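Local structure of phosphoserine aminotransferase (Bacillus alcalophilus, 1W23) at residues Thr92-Glu104 / Glu115-Ser129. The protein uses pyridoxal 5'-phosphate to transfer an amino group reversibly from L-glutamate to 3-phosphohydroxypyruvate, making phosphoserine for L-serine biosynthesis. Sequence-based numbering, arbitrary orientation.
Sequences TIGNYVLTGSWSE and ETHIAASTKANSYQS. With PLP (pyridoxal-5'-phosphate), chain J.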
ATOM      1  N   THR A  92      11.861  26.721  12.354  1.00 16.31           N
ATOM      2  CA  THR A  92      10.560  26.967  11.740  1.00 14.75           C
ATOM      3  C   THR A  92       9.477  26.275  12.535  1.00 13.60           C
ATOM      4  O   THR A  92       9.740  25.449  13.405  1.00 14.62           O
ATOM      5  CB  THR A  92      10.522  26.557  10.235  1.00 16.74           C
ATOM      6  OG1 THR A  92      10.588  25.140  10.134  1.00 17.76           O
ATOM      7  CG2 THR A  92      11.669  27.157   9.444  1.00 23.83           C
ATOM      8  N   ILE A  93       8.222  26.598  12.182  1.00 13.31           N
ATOM      9  CA  ILE A  93       7.048  26.125  12.945  1.00 13.01           C
ATOM     10  C   ILE A  93       6.078  25.428  12.022  1.00 11.96           C
ATOM     11  O   ILE A  93       5.737  25.939  10.963  1.00 12.43           O
ATOM     12  CB  ILE A  93       6.358  27.341  13.606  1.00 14.29           C
ATOM     13  CG1 ILE A  93       7.300  28.028  14.620  1.00 17.34           C
ATOM     14  CG2 ILE A  93       5.041  26.957  14.237  1.00 16.19           C
ATOM     15  CD1 ILE A  93       6.740  29.361  15.177  1.00 19.47           C
ATOM     16  N   GLY A  94       5.593  24.258  12.464  1.00 12.12           N
ATOM     17  CA  GLY A  94       4.478  23.607  11.750  1.00 11.77           C
ATOM     18  C   GLY A  94       3.178  24.138  12.326  1.00 10.72           C
ATOM     19  O   GLY A  94       2.826  23.858  13.479  1.00 11.51           O
ATOM     20  N   ASN A  95       2.490  24.985  11.564  1.00 11.08           N
ATOM     21  CA  ASN A  95       1.308  25.705  12.047  1.00 10.70           C
ATOM     22  C   ASN A  95       0.046  25.010  11.548  1.00 10.29           C
ATOM     23  O   ASN A  95      -0.054  24.761  10.340  1.00 11.42           O
ATOM     24  CB  ASN A  95       1.375  27.162  11.552  1.00 11.69           C
ATOM     25  CG  ASN A  95       0.508  28.110  12.350  1.00 11.64           C
ATOM     26  OD1 ASN A  95      -0.160  27.692  13.313  1.00 12.91           O
ATOM     27  ND2 ASN A  95       0.529  29.411  11.986  1.00 12.18           N
ATOM     28  N   TYR A  96      -0.863  24.659  12.436  1.00 10.57           N
ATOM     29  CA  TYR A  96      -2.036  23.808  12.143  1.00 10.64           C
ATOM     30  C   TYR A  96      -3.311  24.540  12.474  1.00 10.31           C
ATOM     31  O   TYR A  96      -3.434  25.191  13.513  1.00 11.08           O
ATOM     32  CB  TYR A  96      -1.975  22.495  13.033  1.00 11.13           C
ATOM     33  CG  TYR A  96      -0.942  21.542  12.410  1.00 10.49           C
ATOM     34  CD1 TYR A  96       0.413  21.784  12.604  1.00 10.80           C
ATOM     35  CD2 TYR A  96      -1.292  20.469  11.609  1.00 10.84           C
ATOM     36  CE1 TYR A  96       1.375  20.966  12.053  1.00 10.99           C
ATOM     37  CE2 TYR A  96      -0.330  19.637  11.001  1.00 10.45           C
ATOM     38  CZ  TYR A  96       0.994  19.881  11.234  1.00 10.22           C
ATOM     39  OH  TYR A  96       1.985  19.140  10.630  1.00 11.49           O
ATOM     40  N   VAL A  97      -4.330  24.355  11.628  1.00 10.08           N
ATOM     41  CA  VAL A  97      -5.688  24.763  11.908  1.00 10.24           C
ATOM     42  C   VAL A  97      -6.442  23.511  12.336  1.00 10.03           C
ATOM     43  O   VAL A  97      -6.544  22.535  11.566  1.00  9.95           O
ATOM     44  CB  VAL A  97      -6.385  25.441  10.729  1.00 10.28           C
ATOM     45  CG1 VAL A  97      -7.815  25.880  11.085  1.00 11.46           C
ATOM     46  CG2 VAL A  97      -5.598  26.633  10.207  1.00 11.49           C
ATOM     47  N   LEU A  98      -6.968  23.499  13.560  1.00 10.20           N
ATOM     48  CA  LEU A  98      -7.657  22.340  14.080  1.00 10.56           C
ATOM     49  C   LEU A  98      -9.171  22.418  13.831  1.00  9.99           C
ATOM     50  O   LEU A  98      -9.839  23.297  14.393  1.00 10.58           O
ATOM     51  CB  LEU A  98      -7.426  22.165  15.569  1.00 10.90           C
ATOM     52  CG  LEU A  98      -5.938  21.955  15.988  1.00 11.71           C
ATOM     53  CD1 LEU A  98      -5.840  21.751  17.502  1.00 13.12           C
ATOM     54  CD2 LEU A  98      -5.314  20.779  15.241  1.00 13.19           C
ATOM     55  N   THR A  99      -9.689  21.517  12.975  1.00  9.55           N
ATOM     56  CA  THR A  99     -11.103  21.463  12.682  1.00  9.75           C
ATOM     57  C   THR A  99     -11.693  20.084  12.903  1.00  9.76           C
ATOM     58  O   THR A  99     -12.869  19.848  12.601  1.00 10.44           O
ATOM     59  CB  THR A  99     -11.439  21.986  11.281  1.00  9.97           C
ATOM     60  OG1 THR A  99     -10.519  21.419  10.298  1.00  9.88           O
ATOM     61  CG2 THR A  99     -11.284  23.501  11.188  1.00 10.96           C
ATOM     62  N   GLY A 100     -10.936  19.136  13.456  1.00 10.19           N
ATOM     63  CA  GLY A 100     -11.449  17.843  13.854  1.00 10.17           C
ATOM     64  C   GLY A 100     -10.352  16.956  14.361  1.00  9.89           C
ATOM     65  O   GLY A 100      -9.222  17.390  14.622  1.00 10.24           O
ATOM     66  N   SER A 101     -10.670  15.686  14.528  1.00 10.15           N
ATOM     67  CA  SER A 101      -9.750  14.695  15.042  1.00 10.97           C
ATOM     68  C   SER A 101      -8.603  14.440  14.075  1.00  9.63           C
ATOM     69  O   SER A 101      -7.441  14.281  14.489  1.00 10.51           O
ATOM     70  CB  SER A 101     -10.557  13.346  15.323  1.00 15.52           C
ATOM     71  OG  SER A 101      -9.629  12.289  15.527  1.00 20.42           O
ATOM     72  N   TRP A 102      -8.887  14.375  12.761  1.00  9.62           N
ATOM     73  CA  TRP A 102      -7.808  14.189  11.802  1.00  9.39           C
ATOM     74  C   TRP A 102      -6.837  15.349  11.837  1.00  8.83           C
ATOM     75  O   TRP A 102      -5.616  15.131  11.650  1.00  9.37           O
ATOM     76  CB  TRP A 102      -8.366  13.932  10.375  1.00  9.09           C
ATOM     77  CG  TRP A 102      -9.061  12.572  10.334  1.00  8.97           C
ATOM     78  CD1 TRP A 102     -10.375  12.319  10.105  1.00  9.59           C
ATOM     79  CD2 TRP A 102      -8.439  11.305  10.575  1.00  9.47           C
ATOM     80  NE1 TRP A 102     -10.608  10.982  10.163  1.00 10.67           N
ATOM     81  CE2 TRP A 102      -9.444  10.323  10.448  1.00 10.24           C
ATOM     82  CE3 TRP A 102      -7.130  10.875  10.855  1.00 10.35           C
ATOM     83  CZ2 TRP A 102      -9.171   8.973  10.617  1.00 12.94           C
ATOM     84  CZ3 TRP A 102      -6.860   9.537  11.023  1.00 12.42           C
ATOM     85  CH2 TRP A 102      -7.894   8.610  10.896  1.00 13.89           C
ATOM     86  N   SER A 103      -7.289  16.578  12.082  1.00  9.14           N
ATOM     87  CA  SER A 103      -6.350  17.687  12.246  1.00  9.23           C
ATOM     88  C   SER A 103      -5.417  17.446  13.449  1.00  9.21           C
ATOM     89  O   SER A 103      -4.219  17.700  13.400  1.00  9.96           O
ATOM     90  CB  SER A 103      -7.073  19.002  12.495  1.00  9.42           C
ATOM     91  OG  SER A 103      -8.059  19.322  11.514  1.00  9.61           O
ATOM     92  N   GLU A 104      -6.020  16.975  14.567  1.00  9.88           N
ATOM     93  CA  GLU A 104      -5.261  16.692  15.776  1.00 10.12           C
ATOM     94  C   GLU A 104      -4.188  15.621  15.512  1.00  9.81           C
ATOM     95  O   GLU A 104      -3.053  15.744  15.994  1.00 10.49           O
ATOM     96  CB  GLU A 104      -6.161  16.230  16.899  1.00 10.59           C
ATOM     97  CG  GLU A 104      -7.107  17.284  17.384  1.00 11.53           C
ATOM     98  CD  GLU A 104      -8.075  16.844  18.467  1.00 13.33           C
ATOM     99  OE1 GLU A 104      -8.802  17.679  19.022  1.00 14.46           O
ATOM    100  OE2 GLU A 104      -8.108  15.627  18.795  1.00 18.35           O
ATOM    101  N   GLU A 115       8.938  22.352  16.270  1.00 14.74           N
ATOM    102  CA  GLU A 115       8.016  23.299  16.894  1.00 14.04           C
ATOM    103  C   GLU A 115       6.720  23.363  16.101  1.00 13.21           C
ATOM    104  O   GLU A 115       6.755  23.360  14.870  1.00 13.80           O
ATOM    105  CB  GLU A 115       8.631  24.706  16.948  1.00 16.08           C
ATOM    106  CG  GLU A 115       7.831  25.700  17.713  1.00 25.81           C
ATOM    107  CD  GLU A 115       8.428  27.040  18.043  1.00 26.39           C
ATOM    108  OE1 GLU A 115       9.583  27.346  17.624  1.00 29.00           O
ATOM    109  OE2 GLU A 115       7.708  27.805  18.769  1.00 34.57           O
ATOM    110  N   THR A 116       5.611  23.455  16.837  1.00 13.48           N
ATOM    111  CA  THR A 116       4.288  23.515  16.271  1.00 12.47           C
ATOM    112  C   THR A 116       3.519  24.705  16.889  1.00 12.33           C
ATOM    113  O   THR A 116       3.899  25.328  17.879  1.00 13.97           O
ATOM    114  CB  THR A 116       3.500  22.225  16.444  1.00 13.13           C
ATOM    115  OG1 THR A 116       3.350  21.943  17.840  1.00 15.73           O
ATOM    116  CG2 THR A 116       4.178  21.054  15.806  1.00 14.44           C
ATOM    117  N   HIS A 117       2.386  25.000  16.259  1.00 13.14           N
ATOM    118  CA  HIS A 117       1.521  26.084  16.678  1.00 12.61           C
ATOM    119  C   HIS A 117       0.102  25.753  16.169  1.00 11.69           C
ATOM    120  O   HIS A 117      -0.036  25.068  15.172  1.00 12.35           O
ATOM    121  CB  HIS A 117       2.026  27.387  16.100  1.00 12.95           C
ATOM    122  CG  HIS A 117       1.318  28.631  16.495  1.00 13.82           C
ATOM    123  ND1 HIS A 117       0.271  29.202  15.806  1.00 16.77           N
ATOM    124  CD2 HIS A 117       1.574  29.419  17.586  1.00 19.43           C
ATOM    125  CE1 HIS A 117      -0.117  30.294  16.429  1.00 21.04           C
ATOM    126  NE2 HIS A 117       0.644  30.462  17.497  1.00 21.40           N
ATOM    127  N   ILE A 118      -0.867  26.325  16.875  1.00 12.54           N
ATOM    128  CA  ILE A 118      -2.280  26.209  16.513  1.00 11.89           C
ATOM    129  C   ILE A 118      -2.726  27.575  16.043  1.00 11.84           C
ATOM    130  O   ILE A 118      -2.918  28.532  16.804  1.00 13.10           O
ATOM    131  CB  ILE A 118      -3.129  25.697  17.686  1.00 12.89           C
ATOM    132  CG1 ILE A 118      -2.688  24.257  18.039  1.00 16.11           C
ATOM    133  CG2 ILE A 118      -4.615  25.680  17.320  1.00 13.67           C
ATOM    134  CD1 ILE A 118      -3.280  23.752  19.326  1.00 16.90           C
ATOM    135  N   ALA A 119      -2.902  27.701  14.723  1.00 11.89           N
ATOM    136  CA  ALA A 119      -3.277  28.966  14.120  1.00 11.99           C
ATOM    137  C   ALA A 119      -4.718  29.347  14.488  1.00 12.31           C
ATOM    138  O   ALA A 119      -5.042  30.539  14.615  1.00 13.94           O
ATOM    139  CB  ALA A 119      -3.163  28.891  12.615  1.00 13.25           C
ATOM    140  N   ALA A 120      -5.588  28.352  14.592  1.00 12.27           N
ATOM    141  CA  ALA A 120      -7.007  28.563  14.891  1.00 12.23           C
ATOM    142  C   ALA A 120      -7.571  27.165  15.202  1.00 12.40           C
ATOM    143  O   ALA A 120      -7.004  26.136  14.782  1.00 11.36           O
ATOM    144  CB  ALA A 120      -7.734  29.226  13.777  1.00 14.51           C
ATOM    145  N   SER A 121      -8.698  27.139  15.935  1.00 12.83           N
ATOM    146  CA  SER A 121      -9.251  25.901  16.397  1.00 12.91           C
ATOM    147  C   SER A 121     -10.705  26.069  16.798  1.00 13.06           C
ATOM    148  O   SER A 121     -11.051  27.090  17.395  1.00 17.23           O
ATOM    149  CB  SER A 121      -8.497  25.410  17.633  1.00 13.88           C
ATOM    150  OG  SER A 121      -9.067  24.216  18.119  1.00 13.97           O
ATOM    151  N   THR A 122     -11.511  25.074  16.498  1.00 12.07           N
ATOM    152  CA  THR A 122     -12.873  25.006  17.031  1.00 12.61           C
ATOM    153  C   THR A 122     -13.088  23.828  17.990  1.00 12.87           C
ATOM    154  O   THR A 122     -14.206  23.405  18.263  1.00 14.13           O
ATOM    155  CB  THR A 122     -13.933  25.039  15.889  1.00 13.12           C
ATOM    156  OG1 THR A 122     -13.632  24.002  14.959  1.00 13.00           O
ATOM    157  CG2 THR A 122     -13.922  26.389  15.161  1.00 14.29           C
ATOM    158  N   LYS A 123     -11.959  23.343  18.569  1.00 12.72           N
ATOM    159  CA  LYS A 123     -11.994  22.249  19.480  1.00 13.14           C
ATOM    160  C   LYS A 123     -12.892  22.476  20.706  1.00 14.49           C
ATOM    161  O   LYS A 123     -13.611  21.570  21.162  1.00 16.22           O
ATOM    162  CB  LYS A 123     -10.558  21.938  19.945  1.00 14.32           C
ATOM    163  CG  LYS A 123     -10.392  20.716  20.838  1.00 15.49           C
ATOM    164  CD  LYS A 123      -8.927  20.521  21.243  1.00 17.58           C
ATOM    165  CE  LYS A 123      -8.820  19.396  22.253  0.60 16.02           C
ATOM    166  NZ  LYS A 123      -9.260  18.090  21.697  0.60 21.76           N
ATOM    167  N   ALA A 124     -12.830  23.680  21.250  1.00 16.67           N
ATOM    168  CA  ALA A 124     -13.532  23.971  22.474  1.00 18.98           C
ATOM    169  C   ALA A 124     -15.030  23.823  22.300  1.00 20.60           C
ATOM    170  O   ALA A 124     -15.713  23.522  23.273  1.00 27.70           O
ATOM    171  CB  ALA A 124     -13.186  25.358  23.012  1.00 20.40           C
ATOM    172  N   ASN A 125     -15.512  24.016  21.085  1.00 19.57           N
ATOM    173  CA  ASN A 125     -16.921  23.870  20.769  1.00 19.60           C
ATOM    174  C   ASN A 125     -17.212  22.583  20.025  1.00 16.50           C
ATOM    175  O   ASN A 125     -18.232  22.472  19.343  1.00 22.06           O
ATOM    176  CB  ASN A 125     -17.299  25.071  19.894  1.00 24.63           C
ATOM    177  CG  ASN A 125     -18.734  25.431  20.073  1.00 33.90           C
ATOM    178  OD1 ASN A 125     -19.356  25.705  19.028  1.00 32.51           O
ATOM    179  ND2 ASN A 125     -19.124  25.432  21.329  1.00 51.13           N
ATOM    180  N   SER A 126     -16.375  21.582  20.215  1.00 16.23           N
ATOM    181  CA  SER A 126     -16.576  20.270  19.646  1.00 14.68           C
ATOM    182  C   SER A 126     -16.628  20.304  18.139  1.00 13.16           C
ATOM    183  O   SER A 126     -17.354  19.513  17.524  1.00 13.49           O
ATOM    184  CB  SER A 126     -17.833  19.534  20.217  1.00 18.83           C
ATOM    185  OG  SER A 126     -17.656  19.436  21.660  1.00 30.64           O
ATOM    186  N   TYR A 127     -15.853  21.174  17.532  1.00 11.95           N
ATOM    187  CA  TYR A 127     -15.637  21.098  16.080  1.00 12.20           C
ATOM    188  C   TYR A 127     -16.952  21.146  15.286  1.00 11.82           C
ATOM    189  O   TYR A 127     -17.187  20.343  14.385  1.00 15.68           O
ATOM    190  CB  TYR A 127     -14.801  19.875  15.745  1.00 12.10           C
ATOM    191  CG  TYR A 127     -13.377  19.871  16.280  1.00 11.16           C
ATOM    192  CD1 TYR A 127     -12.885  18.810  17.043  1.00 11.75           C
ATOM    193  CD2 TYR A 127     -12.495  20.907  15.986  1.00 11.65           C
ATOM    194  CE1 TYR A 127     -11.590  18.773  17.521  1.00 11.91           C
ATOM    195  CE2 TYR A 127     -11.167  20.869  16.422  1.00 11.42           C
ATOM    196  CZ  TYR A 127     -10.718  19.797  17.199  1.00 11.56           C
ATOM    197  OH  TYR A 127      -9.408  19.822  17.600  1.00 12.51           O
ATOM    198  N   GLN A 128     -17.792  22.127  15.628  1.00 12.26           N
ATOM    199  CA  GLN A 128     -19.054  22.312  14.897  1.00 12.30           C
ATOM    200  C   GLN A 128     -18.891  23.180  13.678  1.00 12.21           C
ATOM    201  O   GLN A 128     -19.837  23.308  12.883  1.00 12.58           O
ATOM    202  CB  GLN A 128     -20.117  22.938  15.800  1.00 14.12           C
ATOM    203  CG  GLN A 128     -20.519  22.048  16.948  1.00 14.47           C
ATOM    204  CD  GLN A 128     -21.478  22.732  17.912  1.00 18.50           C
ATOM    205  OE1 GLN A 128     -22.567  23.125  17.511  1.00 29.50           O
ATOM    206  NE2 GLN A 128     -21.132  22.811  19.163  1.00 26.88           N
ATOM    207  N   SER A 129     -17.759  23.839  13.471  1.00 12.62           N
ATOM    208  CA  SER A 129     -17.575  24.810  12.390  1.00 12.09           C
ATOM    209  C   SER A 129     -16.112  24.931  11.987  1.00 11.62           C
ATOM    210  O   SER A 129     -15.188  24.529  12.673  1.00 13.51           O
ATOM    211  CB  SER A 129     -18.084  26.184  12.827  1.00 14.75           C
ATOM    212  OG  SER A 129     -17.293  26.772  13.826  1.00 16.33           O
TER
HETATM  213  N1  PLP J1367      -7.314  12.203   7.147  1.00  8.51           N
HETATM  214  C2  PLP J1367      -8.676  12.193   6.902  1.00  8.34           C
HETATM  215  C2A PLP J1367      -9.325  13.510   6.688  1.00 10.14           C
HETATM  216  C3  PLP J1367      -9.359  10.988   6.856  1.00  9.86           C
HETATM  217  O3  PLP J1367     -10.647  10.977   6.600  1.00 11.51           O
HETATM  218  C4  PLP J1367      -8.649   9.752   7.085  1.00 10.95           C
HETATM  219  C4A PLP J1367      -9.385   8.466   6.963  1.00 21.32           C
HETATM  220  C5  PLP J1367      -7.264   9.810   7.316  1.00  9.55           C
HETATM  221  C6  PLP J1367      -6.636  11.044   7.365  1.00  8.90           C
HETATM  222  C5A PLP J1367      -6.439   8.587   7.594  1.00 11.59           C
HETATM  223  O4P PLP J1367      -6.151   7.914   6.314  1.00  9.59           O
HETATM  224  P   PLP J1367      -5.331   6.501   6.331  1.00  8.60           P
HETATM  225  O1P PLP J1367      -6.173   5.528   7.097  1.00  8.88           O
HETATM  226  O2P PLP J1367      -3.999   6.774   7.012  1.00  9.14           O
HETATM  227  O3P PLP J1367      -5.181   6.232   4.842  1.00 10.00           O
HETATM  228  O   HOH W   1      11.075  23.167  14.436  1.00 17.82           O
HETATM  229  O   HOH W   2      11.317  26.620  15.792  1.00 30.48           O
HETATM  230  O   HOH W   3     -15.076  21.395  12.376  1.00 12.49           O
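Backbone bonds pair G94, Y96 and L98 with the parallel strand beside them. G94 N gives to E115 O, H117 N to G94 O, Y96 N to H117 O and A119 N to Y96 O. The chain turns a corner at A119. Pairing then resumes as L98 N gives to A120 O at 2.9 Å, and T122 N to L98 O. Strand 115-121 is outermost in the chain's mixed sheet, and helix 101-111 makes the beta-alpha-beta crossover to it.

Side-chain polar contacts lie at two places. H117 ND1 gives its N-H to N95 OD1 at 2.9 Å. The oxygen lies in the imidazole plane, but the donor stands 47° out of the amide plane. CG of N95 is anti to the backbone N (chi1 -160°), which brings OD1 to this neighbour. Its ND2 turns to D142 and Q137. At the helix start, Y127 OH donates to E104 OE1 on the anti side at 2.6 Å. In one of its two conformers, K123 NZ meets E104 OE1 on the syn side at 2.7 Å as a salt bridge, from the opposite face of the carboxylate plane.

The remaining contacts are apolar or CH-pi. G100 CA sits over the Y127 ring, 3.6 Å from its centroid, in a CH-pi contact. L98 CD1 meets I118 CD1 at 3.7 Å. On the other sheet face, I93 CG2 packs on H117 CB.

W102, in the first turn of helix 101-111, lays its indole over the PLP ring, with CG 3.5 Å from C2. With an alanine in its place, that face of the cofactor would probably lose its stacking partner and be freer to tilt. The Y127 OH bond to E104 and the Y127 ring against G100 thus tie the edge strand's loop to the start of the helix that carries this cofactor-stacking indole.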